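Local coordinates for protein probable glucarate dehydratase (Mycobacterium smegmatis str. MC2 155, PDB 3VDG) that probably dehydrates D-glucarate as a metal-dependent member of the enolase superfamily, at residues T70-T75 against V403-D408; F98-I103 against G322-R327; T253-A258 against A279-Q284; Y430-S433 against G437-A440. All blocks are in the same frame, centred on the assembly; numbering follows the deposited sequence. Where two conformers were deposited one is given.

Interaction 1 of 4, residues T70-T75 against V403-D408; sequences TGLGET and VEIDED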
loop_
_atom_site.group_PDB
_atom_site.type_symbol
_atom_site.label_atom_id
_atom_site.label_comp_id
_atom_site.label_asym_id
_atom_site.label_seq_id
_atom_site.Cartn_x
_atom_site.Cartn_y
_atom_site.Cartn_z
ATOM N N THR A 70 -24.215 8.284 -7.666
ATOM C CA THR A 70 -24.132 8.441 -6.200
ATOM C C THR A 70 -23.351 7.270 -5.629
ATOM O O THR A 70 -23.634 6.119 -5.963
ATOM C CB THR A 70 -25.545 8.498 -5.558
ATOM O OG1 THR A 70 -26.186 9.719 -5.950
ATOM C CG2 THR A 70 -25.464 8.458 -4.020
ATOM N N GLY A 71 -22.375 7.561 -4.773
ATOM C CA GLY A 71 -21.589 6.497 -4.125
ATOM C C GLY A 71 -22.052 6.317 -2.672
ATOM O O GLY A 71 -22.535 7.264 -2.035
ATOM N N LEU A 72 -21.867 5.115 -2.135
ATOM C CA LEU A 72 -22.343 4.798 -0.789
ATOM C C LEU A 72 -21.158 4.496 0.121
ATOM O O LEU A 72 -20.185 3.867 -0.301
ATOM C CB LEU A 72 -23.264 3.561 -0.821
ATOM C CG LEU A 72 -24.500 3.683 -1.726
ATOM C CD1 LEU A 72 -25.322 2.387 -1.678
ATOM C CD2 LEU A 72 -25.294 4.899 -1.284
ATOM N N GLY A 73 -21.263 4.942 1.373
ATOM C CA GLY A 73 -20.305 4.595 2.419
ATOM C C GLY A 73 -21.119 4.421 3.700
ATOM O O GLY A 73 -22.290 4.832 3.759
ATOM N N GLU A 74 -20.499 3.861 4.737
ATOM C CA GLU A 74 -21.203 3.603 5.996
ATOM C C GLU A 74 -20.202 3.719 7.119
ATOM O O GLU A 74 -19.053 3.266 6.990
ATOM C CB GLU A 74 -21.816 2.195 5.994
ATOM C CG GLU A 74 -22.576 1.830 7.275
ATOM C CD GLU A 74 -22.998 0.363 7.307
ATOM O OE1 GLU A 74 -23.253 -0.235 6.236
ATOM O OE2 GLU A 74 -23.094 -0.207 8.414
ATOM N N THR A 75 -20.625 4.331 8.221
ATOM C CA THR A 75 -19.712 4.581 9.330
ATOM C C THR A 75 -20.507 4.654 10.639
ATOM O O THR A 75 -21.711 4.345 10.662
ATOM C CB THR A 75 -18.940 5.899 9.052
ATOM O OG1 THR A 75 -17.995 6.160 10.100
ATOM C CG2 THR A 75 -19.903 7.057 8.949
ATOM N N VAL A 403 -24.087 -2.818 -4.299
ATOM C CA VAL A 403 -25.346 -2.726 -3.556
ATOM C C VAL A 403 -25.912 -1.335 -3.806
ATOM O O VAL A 403 -25.150 -0.407 -4.097
ATOM C CB VAL A 403 -25.157 -2.946 -2.035
ATOM C CG1 VAL A 403 -24.764 -4.390 -1.755
ATOM C CG2 VAL A 403 -24.100 -1.996 -1.481
ATOM N N GLU A 404 -27.234 -1.186 -3.696
ATOM C CA GLU A 404 -27.899 0.118 -3.902
ATOM C C GLU A 404 -28.884 0.404 -2.782
ATOM O O GLU A 404 -29.480 -0.516 -2.230
ATOM C CB GLU A 404 -28.658 0.148 -5.239
ATOM C CG GLU A 404 -27.780 -0.038 -6.470
ATOM C CD GLU A 404 -28.494 0.297 -7.774
ATOM O OE1 GLU A 404 -29.598 0.891 -7.739
ATOM O OE2 GLU A 404 -27.948 -0.028 -8.848
ATOM N N ILE A 405 -29.064 1.682 -2.465
ATOM C CA ILE A 405 -29.959 2.069 -1.376
ATOM C C ILE A 405 -31.393 1.701 -1.719
ATOM O O ILE A 405 -31.832 1.841 -2.867
ATOM C CB ILE A 405 -29.903 3.581 -1.105
ATOM C CG1 ILE A 405 -28.596 3.962 -0.406
ATOM C CG2 ILE A 405 -31.084 4.023 -0.234
ATOM C CD1 ILE A 405 -28.474 3.381 0.979
ATOM N N ASP A 406 -32.102 1.197 -0.719
ATOM C CA ASP A 406 -33.552 1.043 -0.766
ATOM C C ASP A 406 -34.073 2.242 0.013
ATOM O O ASP A 406 -33.952 2.296 1.244
ATOM C CB ASP A 406 -33.920 -0.284 -0.110
ATOM C CG ASP A 406 -35.421 -0.462 0.089
ATOM O OD1 ASP A 406 -36.177 0.533 0.094
ATOM O OD2 ASP A 406 -35.839 -1.617 0.276
ATOM N N GLU A 407 -34.603 3.242 -0.698
ATOM C CA GLU A 407 -34.938 4.515 -0.049
ATOM C C GLU A 407 -36.022 4.349 1.043
ATOM O O GLU A 407 -36.031 5.088 2.034
ATOM C CB GLU A 407 -35.333 5.596 -1.071
ATOM C CG GLU A 407 -34.184 6.123 -1.946
ATOM C CD GLU A 407 -33.187 7.055 -1.230
ATOM O OE1 GLU A 407 -33.419 7.493 -0.078
ATOM O OE2 GLU A 407 -32.140 7.379 -1.836
ATOM N N ASP A 408 -36.918 3.382 0.867
ATOM C CA ASP A 408 -37.959 3.161 1.870
ATOM C C ASP A 408 -37.365 2.555 3.130
ATOM O O ASP A 408 -37.762 2.907 4.241
ATOM C CB ASP A 408 -39.059 2.242 1.336
ATOM C CG ASP A 408 -39.953 2.936 0.317
ATOM O OD1 ASP A 408 -40.024 4.186 0.299
ATOM O OD2 ASP A 408 -40.580 2.221 -0.476
#
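Apolar contact is carried by L72 and I405. L72 CD2 lies 3.5 Å from I405 CG1 and L72 CD1 lies 3.8 Å from the same carbon, so the leucine fork sets both methyls against one methylene. The side chains cross obliquely, and I405 CD1 stands farther off, 4.2 Å from L72 CD2. With chi1 of I405 at -73°, CG1 stands anti to the carbonyl carbon and is the branch that meets the leucine. I350 of helix 349-360 touches both residues and extends the apolar patch.

Side chain against backbone comes second: L72 CD1 approaches V403 O at 3.7 Å and E404 CA at 4.1 Å. Strand 70-75 is an outermost strand of the three-stranded antiparallel sheet of the N-terminal capping domain usual in the enolase superfamily, while 403-408 brings the chain back from the barrel to that sheet and starts helix 407-420.

Polar bonds flank the patch. D406 is the N-cap of this helix; its OD1 accepts from D408 N at 3.0 Å, a weak bond with an N-H...O angle of 123°, and also from A409 N. E407 OE2 bonds Q62 on strand 55-65, next to strand 70-75, and L72 N donates to D145.

Interaction 2 of 4, residues F98-I103 against G322-R327; sequences FSTNVI and GLQRSR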
loop_
_atom_site.group_PDB
_atom_site.type_symbol
_atom_site.label_atom_id
_atom_site.label_comp_id
_atom_site.label_asym_id
_atom_site.label_seq_id
_atom_site.Cartn_x
_atom_site.Cartn_y
_atom_site.Cartn_z
ATOM N N PHE A 98 -11.782 10.459 -8.133
ATOM C CA PHE A 98 -10.537 9.705 -8.295
ATOM C C PHE A 98 -9.391 10.312 -7.478
ATOM O O PHE A 98 -8.325 9.705 -7.332
ATOM C CB PHE A 98 -10.140 9.624 -9.778
ATOM C CG PHE A 98 -11.032 8.721 -10.587
ATOM C CD1 PHE A 98 -10.732 7.368 -10.723
ATOM C CD2 PHE A 98 -12.177 9.219 -11.203
ATOM C CE1 PHE A 98 -11.545 6.525 -11.454
ATOM C CE2 PHE A 98 -13.002 8.375 -11.931
ATOM C CZ PHE A 98 -12.690 7.030 -12.060
ATOM N N SER A 99 -9.611 11.504 -6.936
ATOM C CA SER A 99 -8.550 12.186 -6.175
ATOM C C SER A 99 -8.661 11.923 -4.667
ATOM O O SER A 99 -8.756 12.852 -3.869
ATOM C CB SER A 99 -8.560 13.694 -6.445
ATOM O OG SER A 99 -8.264 13.989 -7.804
ATOM N N THR A 100 -8.605 10.657 -4.276
ATOM C CA THR A 100 -8.786 10.297 -2.881
ATOM C C THR A 100 -7.620 10.746 -1.984
ATOM O O THR A 100 -7.838 11.035 -0.812
ATOM C CB THR A 100 -9.093 8.789 -2.716
ATOM O OG1 THR A 100 -8.091 8.033 -3.403
ATOM C CG2 THR A 100 -10.492 8.465 -3.328
ATOM N N ASN A 101 -6.404 10.837 -2.527
ATOM C CA ASN A 101 -5.268 11.363 -1.740
ATOM C C ASN A 101 -5.542 12.809 -1.325
ATOM O O ASN A 101 -5.380 13.185 -0.160
ATOM C CB ASN A 101 -3.959 11.330 -2.533
ATOM C CG ASN A 101 -3.417 9.918 -2.726
ATOM O OD1 ASN A 101 -3.667 9.034 -1.910
ATOM N ND2 ASN A 101 -2.690 9.701 -3.824
ATOM N N VAL A 102 -5.949 13.623 -2.298
ATOM C CA VAL A 102 -6.256 15.021 -2.039
ATOM C C VAL A 102 -7.429 15.128 -1.056
ATOM O O VAL A 102 -7.430 15.980 -0.171
ATOM C CB VAL A 102 -6.616 15.757 -3.365
ATOM C CG1 VAL A 102 -7.384 17.032 -3.089
ATOM C CG2 VAL A 102 -5.355 16.048 -4.185
ATOM N N ILE A 103 -8.429 14.264 -1.221
ATOM C CA ILE A 103 -9.624 14.316 -0.392
ATOM C C ILE A 103 -9.263 14.053 1.072
ATOM O O ILE A 103 -9.758 14.732 1.975
ATOM C CB ILE A 103 -10.734 13.378 -0.924
ATOM C CG1 ILE A 103 -11.407 14.007 -2.162
ATOM C CG2 ILE A 103 -11.806 13.101 0.126
ATOM C CD1 ILE A 103 -12.212 12.996 -2.952
ATOM N N GLY A 322 -10.397 3.553 5.144
ATOM C CA GLY A 322 -10.994 3.185 3.849
ATOM C C GLY A 322 -10.289 2.006 3.205
ATOM O O GLY A 322 -9.439 1.366 3.826
ATOM N N LEU A 323 -10.630 1.702 1.956
ATOM C CA LEU A 323 -10.183 0.431 1.382
ATOM C C LEU A 323 -8.739 0.429 0.886
ATOM O O LEU A 323 -8.003 -0.572 1.040
ATOM C CB LEU A 323 -11.141 -0.019 0.271
ATOM C CG LEU A 323 -12.640 -0.101 0.639
ATOM C CD1 LEU A 323 -13.457 -0.709 -0.507
ATOM C CD2 LEU A 323 -12.907 -0.887 1.915
ATOM N N GLN A 324 -8.328 1.513 0.242
ATOM C CA GLN A 324 -6.933 1.585 -0.202
ATOM C C GLN A 324 -5.958 1.588 0.978
ATOM O O GLN A 324 -4.917 0.932 0.941
ATOM C CB GLN A 324 -6.713 2.821 -1.070
ATOM C CG GLN A 324 -7.594 2.822 -2.315
ATOM C CD GLN A 324 -7.653 4.209 -2.940
ATOM O OE1 GLN A 324 -6.884 4.497 -3.844
ATOM N NE2 GLN A 324 -8.522 5.098 -2.408
ATOM N N ARG A 325 -6.275 2.329 2.032
ATOM C CA ARG A 325 -5.414 2.274 3.218
ATOM C C ARG A 325 -5.434 0.913 3.920
ATOM O O ARG A 325 -4.441 0.526 4.549
ATOM C CB ARG A 325 -5.720 3.428 4.172
ATOM C CG ARG A 325 -5.170 4.739 3.592
ATOM C CD ARG A 325 -5.763 5.959 4.289
ATOM N NE ARG A 325 -5.205 6.177 5.618
ATOM C CZ ARG A 325 -4.053 6.813 5.855
ATOM N NH1 ARG A 325 -3.334 7.295 4.863
ATOM N NH2 ARG A 325 -3.620 6.970 7.094
ATOM N N SER A 326 -6.541 0.176 3.799
ATOM C CA SER A 326 -6.578 -1.190 4.331
ATOM C C SER A 326 -5.678 -2.106 3.495
ATOM O O SER A 326 -5.040 -3.002 4.021
ATOM C CB SER A 326 -8.005 -1.743 4.371
ATOM O OG SER A 326 -8.800 -1.019 5.311
ATOM N N ARG A 327 -5.646 -1.885 2.187
ATOM C CA ARG A 327 -4.723 -2.602 1.319
ATOM C C ARG A 327 -3.267 -2.278 1.710
ATOM O O ARG A 327 -2.406 -3.141 1.695
ATOM C CB ARG A 327 -4.996 -2.230 -0.139
ATOM C CG ARG A 327 -4.024 -2.875 -1.111
ATOM C CD ARG A 327 -4.233 -2.372 -2.541
ATOM N NE ARG A 327 -3.548 -3.242 -3.501
ATOM C CZ ARG A 327 -3.405 -2.963 -4.790
ATOM N NH1 ARG A 327 -2.780 -3.828 -5.593
ATOM N NH2 ARG A 327 -3.898 -1.818 -5.269
#
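T100 and Q324 meet through one hydrogen bond, and the close part of the contact is confined to them. Q324 NE2 donates to T100 OG1 at 3.1 Å with an N-H...O angle of 165°, and the oxygen lies near the amide plane, 10° out of it. Beside it, T100 CB comes within 3.7 Å of Q324 NE2 and T100 CG2 within 4.0 Å. With chi1 at 52°, T100 turns OG1 rather than CG2 to the amide.

Elsewhere the two helix starts stand apart: the nearest CA atoms, of T100 and Q324, are 9.3 Å from each other, and only 69 Å² is buried. Other elements surround the pair: C143 of helix 131-151 packs on T100, and N101 and R327 turn to the second subunit, where N101 ND2 bonds G161 O. R325 pairs with D133 in a salt bridge.

The amide is thus held at both ends. Its NE2 serves T100 OG1 and, as its stronger partner, E140 OE2, while OE1 accepts from R327 NH2 of the second subunit. This division is consistent with one flip of the amide, makes T100 OG1 an acceptor here, and ties the helix pair to the dimer interface.

Interaction 3 of 4, residues T253-A258 against A279-Q284; sequences TSVKVA and AEVAAQ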
loop_
_atom_site.group_PDB
_atom_site.type_symbol
_atom_site.label_atom_id
_atom_site.label_comp_id
_atom_site.label_asym_id
_atom_site.label_seq_id
_atom_site.Cartn_x
_atom_site.Cartn_y
_atom_site.Cartn_z
ATOM N N THR A 253 -2.537 -13.956 33.973
ATOM C CA THR A 253 -3.743 -14.719 33.730
ATOM C C THR A 253 -3.813 -15.159 32.252
ATOM O O THR A 253 -4.236 -16.276 31.948
ATOM C CB THR A 253 -4.979 -13.897 34.132
ATOM O OG1 THR A 253 -4.970 -13.698 35.560
ATOM C CG2 THR A 253 -6.267 -14.584 33.707
ATOM N N SER A 254 -3.390 -14.278 31.343
ATOM C CA SER A 254 -3.462 -14.563 29.898
ATOM C C SER A 254 -2.604 -15.770 29.549
ATOM O O SER A 254 -2.984 -16.609 28.723
ATOM C CB SER A 254 -2.962 -13.350 29.103
ATOM O OG SER A 254 -3.790 -12.219 29.368
ATOM N N VAL A 255 -1.426 -15.828 30.158
ATOM C CA VAL A 255 -0.476 -16.897 29.882
ATOM C C VAL A 255 -1.063 -18.235 30.348
ATOM O O VAL A 255 -0.887 -19.256 29.690
ATOM C CB VAL A 255 0.901 -16.607 30.519
ATOM C CG1 VAL A 255 1.765 -17.862 30.540
ATOM C CG2 VAL A 255 1.610 -15.466 29.798
ATOM N N LYS A 256 -1.816 -18.228 31.445
ATOM C CA LYS A 256 -2.475 -19.458 31.888
ATOM C C LYS A 256 -3.580 -19.893 30.930
ATOM O O LYS A 256 -3.746 -21.085 30.641
ATOM C CB LYS A 256 -3.049 -19.287 33.302
ATOM C CG LYS A 256 -1.969 -19.214 34.367
ATOM C CD LYS A 256 -2.532 -18.715 35.689
ATOM C CE LYS A 256 -1.417 -18.388 36.668
ATOM N NZ LYS A 256 -1.962 -17.687 37.859
ATOM N N VAL A 257 -4.361 -18.930 30.459
ATOM C CA VAL A 257 -5.414 -19.242 29.501
ATOM C C VAL A 257 -4.793 -19.818 28.228
ATOM O O VAL A 257 -5.237 -20.851 27.718
ATOM C CB VAL A 257 -6.270 -18.001 29.148
ATOM C CG1 VAL A 257 -7.269 -18.346 28.042
ATOM C CG2 VAL A 257 -7.005 -17.508 30.393
ATOM N N ALA A 258 -3.758 -19.150 27.719
ATOM C CA ALA A 258 -3.093 -19.608 26.494
ATOM C C ALA A 258 -2.523 -21.027 26.649
ATOM O O ALA A 258 -2.679 -21.881 25.759
ATOM C CB ALA A 258 -2.010 -18.621 26.066
ATOM N N ALA A 279 3.181 -8.181 24.492
ATOM C CA ALA A 279 4.486 -8.753 24.147
ATOM C C ALA A 279 4.882 -9.805 25.185
ATOM O O ALA A 279 5.376 -10.869 24.829
ATOM C CB ALA A 279 5.542 -7.658 24.056
ATOM N N GLU A 280 4.641 -9.497 26.463
ATOM C CA GLU A 280 4.884 -10.450 27.559
ATOM C C GLU A 280 4.090 -11.727 27.339
ATOM O O GLU A 280 4.629 -12.817 27.463
ATOM C CB GLU A 280 4.489 -9.834 28.907
ATOM C CG GLU A 280 5.045 -10.554 30.122
ATOM C CD GLU A 280 6.548 -10.386 30.246
ATOM O OE1 GLU A 280 7.194 -11.204 30.934
ATOM O OE2 GLU A 280 7.089 -9.433 29.643
ATOM N N VAL A 281 2.806 -11.604 27.017
ATOM C CA VAL A 281 1.997 -12.791 26.821
ATOM C C VAL A 281 2.479 -13.569 25.591
ATOM O O VAL A 281 2.570 -14.799 25.633
ATOM C CB VAL A 281 0.492 -12.463 26.685
ATOM C CG1 VAL A 281 -0.315 -13.717 26.398
ATOM C CG2 VAL A 281 -0.030 -11.780 27.955
ATOM N N ALA A 282 2.794 -12.859 24.498
ATOM C CA ALA A 282 3.129 -13.543 23.238
ATOM C C ALA A 282 4.397 -14.384 23.388
ATOM O O ALA A 282 4.551 -15.417 22.723
ATOM C CB ALA A 282 3.298 -12.547 22.102
ATOM N N ALA A 283 5.300 -13.937 24.255
ATOM C CA ALA A 283 6.555 -14.673 24.485
ATOM C C ALA A 283 6.283 -16.087 25.012
ATOM O O ALA A 283 7.096 -16.990 24.824
ATOM C CB ALA A 283 7.467 -13.905 25.444
ATOM N N GLN A 284 5.141 -16.288 25.665
ATOM C CA GLN A 284 4.817 -17.597 26.234
ATOM C C GLN A 284 3.676 -18.299 25.502
ATOM O O GLN A 284 3.590 -19.520 25.510
ATOM C CB GLN A 284 4.484 -17.482 27.730
ATOM C CG GLN A 284 5.578 -16.845 28.584
ATOM C CD GLN A 284 5.383 -17.074 30.077
ATOM O OE1 GLN A 284 5.094 -18.188 30.514
ATOM N NE2 GLN A 284 5.555 -16.022 30.865
HETATM O O HOH W 1 1.050 -19.730 27.627
#
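V255 O and Q284 O are bridged by a water, which donates to V255 O at 2.9 Å and, weakly, to Q284 O at 3.3 Å. This is the polar link between two successive outer helices of the enolase-type (beta/alpha) barrel. Helix 251-260 follows strand 241-244 and helix 275-284 follows strand 267-269, so both run in the same direction on the outside of the barrel. The measured segments agree: their axes approach to 9.2 Å and diverge by 28°, with a signed crossing angle of -28°. D244 and E269, at the ends of those two strands, bind the sodium ion together with N292; the helix contact lies outside that site, with the S254 side chain about 14 Å from the ion.

On the buried side, S254 CB meets V281 CG2 at 3.5 Å. S254 OG bonds T250 O, just before the helix, and CB faces the valine. V281 also packs on L289 of strand 289-291, while S254 rests on W249, P271 and T272; the pair therefore lies on the inner side of the helix layer.

Toward the exposed side, V255 touches both V281 and Q284. With CG1 anti to its backbone N (chi1 165°), it sends CG1 to Q284 and CG2 to V281. Its side chain crosses that of Q284 at about a right angle, with V255 CG1 at 3.3 Å from Q284 OE1. Since Q284 has two conformers, this last distance is doubtful. The other branch, V255 CG2, rests against the helix backbone itself, 4.0 Å from V281 CA, with V281 CG1 a little farther at 4.3 Å.

Interaction 4 of 4, residues Y430-S433 against G437-A440; sequences YMRS and GFNA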
loop_
_atom_site.group_PDB
_atom_site.type_symbol
_atom_site.label_atom_id
_atom_site.label_comp_id
_atom_site.label_asym_id
_atom_site.label_seq_id
_atom_site.Cartn_x
_atom_site.Cartn_y
_atom_site.Cartn_z
ATOM N N TYR A 430 -25.308 2.213 29.198
ATOM C CA TYR A 430 -26.538 1.435 29.135
ATOM C C TYR A 430 -26.577 0.364 30.224
ATOM O O TYR A 430 -27.601 0.179 30.878
ATOM C CB TYR A 430 -26.739 0.801 27.755
ATOM C CG TYR A 430 -27.962 -0.081 27.653
ATOM C CD1 TYR A 430 -29.235 0.411 27.963
ATOM C CD2 TYR A 430 -27.852 -1.399 27.219
ATOM C CE1 TYR A 430 -30.358 -0.401 27.864
ATOM C CE2 TYR A 430 -28.960 -2.214 27.122
ATOM C CZ TYR A 430 -30.209 -1.711 27.445
ATOM O OH TYR A 430 -31.302 -2.542 27.335
ATOM N N MET A 431 -25.475 -0.348 30.426
ATOM C CA MET A 431 -25.427 -1.277 31.557
ATOM C C MET A 431 -25.714 -0.511 32.876
ATOM O O MET A 431 -26.502 -0.973 33.689
ATOM C CB MET A 431 -24.088 -2.036 31.621
ATOM C CG MET A 431 -23.998 -3.004 32.797
ATOM S SD MET A 431 -25.149 -4.379 32.659
ATOM C CE MET A 431 -24.102 -5.564 31.792
ATOM N N ARG A 432 -25.107 0.657 33.073
ATOM C CA ARG A 432 -25.351 1.428 34.315
ATOM C C ARG A 432 -26.784 1.889 34.484
ATOM O O ARG A 432 -27.243 2.011 35.611
ATOM C CB ARG A 432 -24.437 2.644 34.449
ATOM C CG ARG A 432 -22.976 2.336 34.697
ATOM C CD ARG A 432 -22.213 3.627 34.975
ATOM N NE ARG A 432 -20.868 3.329 35.449
ATOM C CZ ARG A 432 -19.748 3.660 34.814
ATOM N NH1 ARG A 432 -18.572 3.328 35.338
ATOM N NH2 ARG A 432 -19.797 4.333 33.671
ATOM N N SER A 433 -27.486 2.171 33.383
ATOM C CA SER A 433 -28.890 2.559 33.487
ATOM C C SER A 433 -29.691 1.391 34.054
ATOM O O SER A 433 -30.764 1.582 34.621
ATOM C CB SER A 433 -29.463 2.991 32.117
ATOM O OG SER A 433 -29.738 1.859 31.300
ATOM N N GLY A 437 -24.375 0.626 39.886
ATOM C CA GLY A 437 -23.024 0.558 40.427
ATOM C C GLY A 437 -22.030 -0.105 39.493
ATOM O O GLY A 437 -20.872 -0.265 39.847
ATOM N N PHE A 438 -22.484 -0.504 38.304
ATOM C CA PHE A 438 -21.617 -1.208 37.340
ATOM C C PHE A 438 -20.424 -0.364 36.941
ATOM O O PHE A 438 -20.578 0.826 36.641
ATOM C CB PHE A 438 -22.406 -1.569 36.076
ATOM C CG PHE A 438 -21.597 -2.314 35.053
ATOM C CD1 PHE A 438 -21.007 -1.633 33.985
ATOM C CD2 PHE A 438 -21.424 -3.690 35.149
ATOM C CE1 PHE A 438 -20.272 -2.312 33.030
ATOM C CE2 PHE A 438 -20.682 -4.373 34.198
ATOM C CZ PHE A 438 -20.111 -3.679 33.133
ATOM N N ASN A 439 -19.235 -0.957 36.955
ATOM C CA ASN A 439 -18.041 -0.271 36.435
ATOM C C ASN A 439 -17.391 -1.056 35.297
ATOM O O ASN A 439 -17.331 -2.285 35.339
ATOM C CB ASN A 439 -17.003 -0.059 37.543
ATOM C CG ASN A 439 -17.351 1.101 38.459
ATOM O OD1 ASN A 439 -17.870 2.127 38.017
ATOM N ND2 ASN A 439 -17.062 0.945 39.744
ATOM N N ALA A 440 -16.883 -0.349 34.293
ATOM C CA ALA A 440 -16.131 -1.005 33.226
ATOM C C ALA A 440 -14.670 -1.162 33.648
ATOM O O ALA A 440 -13.756 -0.600 33.052
ATOM C CB ALA A 440 -16.249 -0.229 31.919
#
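R432 reaches along the chain that follows its helix and donates twice. Its NE gives a weak bond to the backbone oxygen F438 O, 2.8 Å long but bent to an N-H...O angle of 129°. The sounder bond is from R432 NH1 to N439 OD1, 3.0 Å at 161°: the acceptor lies at the guanidinium edge, near its plane, and the N-H meets a lone pair in the carbonyl plane of the asparagine. The two flat groups are steeply inclined, by 73°, so the bond joins them edge-on without stacking. An extended chain from CG to NE carries the guanidinium this far.

Other polar groups are met nearby. S433 OG donates to Y430 O at 2.8 Å within the helix, Y430 OH bonds H180 ND1, and N439 O accepts from R444 NH2.

Beside these bonds, M431 covers one face of the F438 ring. Its CG stands 3.4 Å from the ring centroid, nearly on the normal, a CH-pi contact; M431 SD follows at 4.7 Å above the same ring as a more distant Met-aromatic contact. R432 CG lies instead at the ring edge.

The arrangement folds the C-terminal tail back on helix 427-434, the last helix of the chain, and that helix in turn rests on strand 50-51, where V51 touches both Y430 and M431.

None of the four contacts lies wholly in the core: interactions 1 to 3 are partly buried, and interaction 4 is on the surface. Interactions 1 and 2 are neighbours, nearest atoms about 8 Å apart, yet differ in kind: one is apolar and brings the chain back to the capping sheet, the other a hydrogen bond from an amide that also bonds the second subunit. Interaction 3 stays within the barrel, joining consecutive helices mainly by aliphatic packing with a water at its margin; its centre is about 43 Å from that of interaction 1, across the chain's centre. Interaction 4 is local in sequence and combines arginine bonds with ring packing. The four contacts share no helix or strand.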